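Local atomic coordinates of putative trimethylamine methyltransferase (Rhizobium meliloti, PDB entry 4YYC), a protein that probably acts as a methyltransferase, related to enzymes that demethylate trimethylamine. Residues S204-E216 against N236-S248. Sequence-based numbering, arbitrary orientation.
Sequences SDKPFMGSVTAPE and NNAVTLNLINANS
Gly210 N reaches two oxygens of 236-248: Asn242 OD1 at 2.9 Å and, farther off, Leu241 O. Both bonds are weak; the first is bent to 124° at the hydrogen. The Asn242 amide is kept from turning at its other end, where ND2 donates almost straight (175°) to Thr240 OG1, 3.1 Å away and close to the amide plane; the strongest polar partner of the Asn242 side chain is Ala269, on strand 269-277, and Thr240 OG1 is also bonded to Gln268. Beyond these direct bonds, two waters span the backbones, one between Phe208 N and Val239 O, the other between Gly210 O and Leu243 N. Thr240 CA makes a CA-H...O contact to Phe208 O, 3.3 Å away.

The short, weakly bonded strand 208-209 lies loosely parallel to strand 240-245, linked by helices 215-229 and 231-236 in a beta-alpha-beta crossover, and the sheet continues through strand 269-277, consistent with the TIM-barrel fold of MTTB proteins.

Met209, a selenomethionine, packs against the Leu241 carbonyl, CB 3.1 Å from Leu241 O, and the isopropyl group of Val212 sits against Leu243 O. Among the apolar contacts, the Met209 chain bends at chi3 (78°), bringing CE to 4.3 Å from Leu243 CB. With Phe208, CE1 of the ring meets Thr240 CG2 obliquely. Val212 CG1 touches Ile244 CD1 at 4.2 Å, beside Ala259 of helix 254-265.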
# COMPACT_ATOMS: atom_id res chain seq x y z
N SER A 204 -0.40 9.67 29.62
CA SER A 204 0.66 9.53 28.61
C SER A 204 1.77 10.52 28.92
O SER A 204 1.54 11.48 29.69
CB SER A 204 0.11 9.85 27.24
OG SER A 204 1.06 9.49 26.24
N ASP A 205 2.93 10.31 28.33
CA ASP A 205 4.00 11.31 28.34
C ASP A 205 4.49 11.63 26.93
O ASP A 205 5.56 12.20 26.77
CB ASP A 205 5.14 10.89 29.26
CG ASP A 205 5.81 9.60 28.83
OD1 ASP A 205 5.42 9.02 27.82
OD2 ASP A 205 6.79 9.20 29.54
N LYS A 206 3.69 11.25 25.93
CA LYS A 206 3.97 11.53 24.53
C LYS A 206 3.41 12.90 24.16
O LYS A 206 2.51 13.39 24.80
CB LYS A 206 3.41 10.43 23.63
CG LYS A 206 4.12 9.10 23.78
CD LYS A 206 3.53 7.94 22.98
CE LYS A 206 4.29 6.66 23.24
NZ LYS A 206 3.75 5.55 22.41
N PRO A 207 3.93 13.52 23.09
CA PRO A 207 3.45 14.87 22.75
C PRO A 207 1.98 14.86 22.34
O PRO A 207 1.53 13.94 21.70
CB PRO A 207 4.32 15.29 21.59
CG PRO A 207 5.20 14.19 21.29
CD PRO A 207 5.04 13.06 22.25
N PHE A 208 1.26 15.90 22.74
CA PHE A 208 -0.19 15.93 22.58
C PHE A 208 -0.65 17.18 21.86
O PHE A 208 0.13 18.13 21.66
CB PHE A 208 -0.87 15.73 23.94
CG PHE A 208 -0.63 16.86 24.92
CD1 PHE A 208 -1.41 17.99 24.88
CD2 PHE A 208 0.39 16.79 25.87
CE1 PHE A 208 -1.22 19.03 25.79
CE2 PHE A 208 0.61 17.83 26.75
CZ PHE A 208 -0.20 18.96 26.71
N MSE A 209 -1.92 17.19 21.51
CA MSE A 209 -2.55 18.26 20.74
C MSE A 209 -3.50 19.03 21.61
O MSE A 209 -4.03 18.52 22.60
CB MSE A 209 -3.33 17.65 19.56
CG MSE A 209 -2.44 16.91 18.58
SE MSE A 209 -3.51 16.03 17.20
CE MSE A 209 -3.86 17.60 16.11
N GLY A 210 -3.78 20.26 21.22
CA GLY A 210 -4.61 21.15 21.99
C GLY A 210 -6.03 21.25 21.54
O GLY A 210 -6.44 20.71 20.52
N SER A 211 -6.84 21.95 22.35
CA SER A 211 -8.26 22.12 22.02
C SER A 211 -8.39 23.27 21.02
O SER A 211 -7.70 24.31 21.17
CB SER A 211 -9.07 22.45 23.26
OG SER A 211 -10.44 22.70 22.92
N VAL A 212 -9.30 23.10 20.06
CA VAL A 212 -9.55 24.12 19.04
C VAL A 212 -10.99 24.49 18.90
O VAL A 212 -11.36 25.25 18.02
CB VAL A 212 -8.93 23.74 17.67
CG1 VAL A 212 -7.42 23.69 17.77
CG2 VAL A 212 -9.49 22.45 17.16
N THR A 213 -11.83 24.01 19.83
CA THR A 213 -13.26 24.13 19.66
C THR A 213 -13.82 25.50 20.04
O THR A 213 -14.94 25.82 19.67
CB THR A 213 -14.02 23.03 20.35
OG1 THR A 213 -13.72 23.04 21.74
CG2 THR A 213 -13.64 21.71 19.72
N ALA A 214 -13.07 26.26 20.80
CA ALA A 214 -13.36 27.72 21.05
C ALA A 214 -12.07 28.40 21.44
O ALA A 214 -11.15 27.78 22.00
CB ALA A 214 -14.38 27.88 22.13
N PRO A 215 -11.95 29.72 21.18
CA PRO A 215 -10.67 30.34 21.55
C PRO A 215 -10.31 30.27 23.03
O PRO A 215 -9.16 30.09 23.38
CB PRO A 215 -10.80 31.79 21.05
CG PRO A 215 -12.03 31.82 20.20
CD PRO A 215 -12.81 30.55 20.34
N GLU A 216 -11.29 30.40 23.90
CA GLU A 216 -11.04 30.29 25.33
C GLU A 216 -10.51 28.91 25.74
O GLU A 216 -9.78 28.78 26.73
CB GLU A 216 -12.30 30.68 26.14
CG GLU A 216 -13.52 29.82 25.87
CD GLU A 216 -14.50 30.34 24.79
OE1 GLU A 216 -14.10 31.12 23.84
OE2 GLU A 216 -15.72 29.96 24.93
N ASN A 236 8.52 29.64 24.24
CA ASN A 236 9.69 29.44 23.42
C ASN A 236 9.74 28.11 22.67
O ASN A 236 10.64 27.91 21.88
CB ASN A 236 10.93 29.59 24.29
CG ASN A 236 11.20 31.03 24.65
OD1 ASN A 236 11.59 31.82 23.80
ND2 ASN A 236 10.94 31.41 25.91
N ASN A 237 8.79 27.21 22.90
CA ASN A 237 8.87 25.84 22.37
C ASN A 237 7.46 25.33 22.08
O ASN A 237 6.54 25.49 22.90
CB ASN A 237 9.46 24.90 23.38
CG ASN A 237 10.88 25.24 23.78
OD1 ASN A 237 11.83 24.92 23.05
ND2 ASN A 237 11.04 25.93 24.89
N ALA A 238 7.29 24.68 20.93
CA ALA A 238 6.01 24.07 20.62
C ALA A 238 5.84 22.81 21.48
O ALA A 238 6.68 21.89 21.46
CB ALA A 238 5.94 23.68 19.13
N VAL A 239 4.76 22.78 22.25
CA VAL A 239 4.38 21.59 23.02
C VAL A 239 3.05 21.02 22.55
O VAL A 239 2.64 19.97 23.02
CB VAL A 239 4.33 21.83 24.54
CG1 VAL A 239 5.70 22.26 25.07
CG2 VAL A 239 3.29 22.85 24.93
N THR A 240 2.39 21.71 21.63
CA THR A 240 1.14 21.25 21.02
C THR A 240 1.18 21.47 19.51
O THR A 240 1.77 22.46 19.02
CB THR A 240 -0.10 21.98 21.59
OG1 THR A 240 0.12 23.39 21.50
CG2 THR A 240 -0.32 21.61 23.00
N LEU A 241 0.57 20.54 18.79
CA LEU A 241 0.07 20.76 17.43
C LEU A 241 -1.43 20.87 17.51
O LEU A 241 -2.07 20.14 18.28
CB LEU A 241 0.45 19.60 16.47
CG LEU A 241 1.73 19.87 15.68
CD1 LEU A 241 2.94 20.04 16.58
CD2 LEU A 241 2.01 18.72 14.71
N ASN A 242 -2.02 21.75 16.70
CA ASN A 242 -3.41 22.14 16.84
C ASN A 242 -4.08 22.17 15.51
O ASN A 242 -3.56 22.78 14.59
CB ASN A 242 -3.48 23.46 17.58
CG ASN A 242 -2.78 23.38 18.91
OD1 ASN A 242 -3.29 22.72 19.80
ND2 ASN A 242 -1.57 23.93 19.01
N LEU A 243 -5.18 21.46 15.35
CA LEU A 243 -5.80 21.31 14.05
C LEU A 243 -6.62 22.52 13.67
O LEU A 243 -7.62 22.81 14.30
CB LEU A 243 -6.66 20.05 14.04
CG LEU A 243 -7.30 19.68 12.71
CD1 LEU A 243 -6.29 19.42 11.64
CD2 LEU A 243 -8.11 18.39 12.96
N ILE A 244 -6.21 23.20 12.61
CA ILE A 244 -6.86 24.42 12.12
C ILE A 244 -7.43 24.10 10.73
O ILE A 244 -6.71 24.19 9.71
CB ILE A 244 -5.89 25.63 12.08
CG1 ILE A 244 -5.22 25.85 13.46
CG2 ILE A 244 -6.63 26.87 11.55
CD1 ILE A 244 -6.18 26.20 14.58
N ASN A 245 -8.67 23.65 10.67
CA ASN A 245 -9.27 23.35 9.39
C ASN A 245 -9.71 24.59 8.63
O ASN A 245 -10.12 25.58 9.24
CB ASN A 245 -10.45 22.43 9.55
CG ASN A 245 -10.06 21.03 10.00
OD1 ASN A 245 -10.39 20.63 11.12
ND2 ASN A 245 -9.40 20.27 9.14
N ALA A 246 -9.61 24.54 7.31
CA ALA A 246 -10.36 25.41 6.44
C ALA A 246 -11.72 24.79 6.25
O ALA A 246 -11.87 23.55 6.23
CB ALA A 246 -9.71 25.57 5.08
N ASN A 247 -12.71 25.65 6.10
CA ASN A 247 -14.03 25.25 5.65
C ASN A 247 -14.01 25.27 4.13
O ASN A 247 -14.50 26.18 3.47
CB ASN A 247 -15.09 26.19 6.22
CG ASN A 247 -16.49 25.73 5.91
OD1 ASN A 247 -16.71 24.59 5.45
ND2 ASN A 247 -17.47 26.62 6.12
N SER A 248 -13.39 24.26 3.55
CA SER A 248 -13.20 24.22 2.12
C SER A 248 -14.57 24.15 1.44
O SER A 248 -15.43 23.42 1.96
CB SER A 248 -12.34 23.01 1.75
OG SER A 248 -11.14 23.00 2.55
O HOH W 1 3.36 17.70 24.47
O HOH W 2 -6.24 20.11 17.69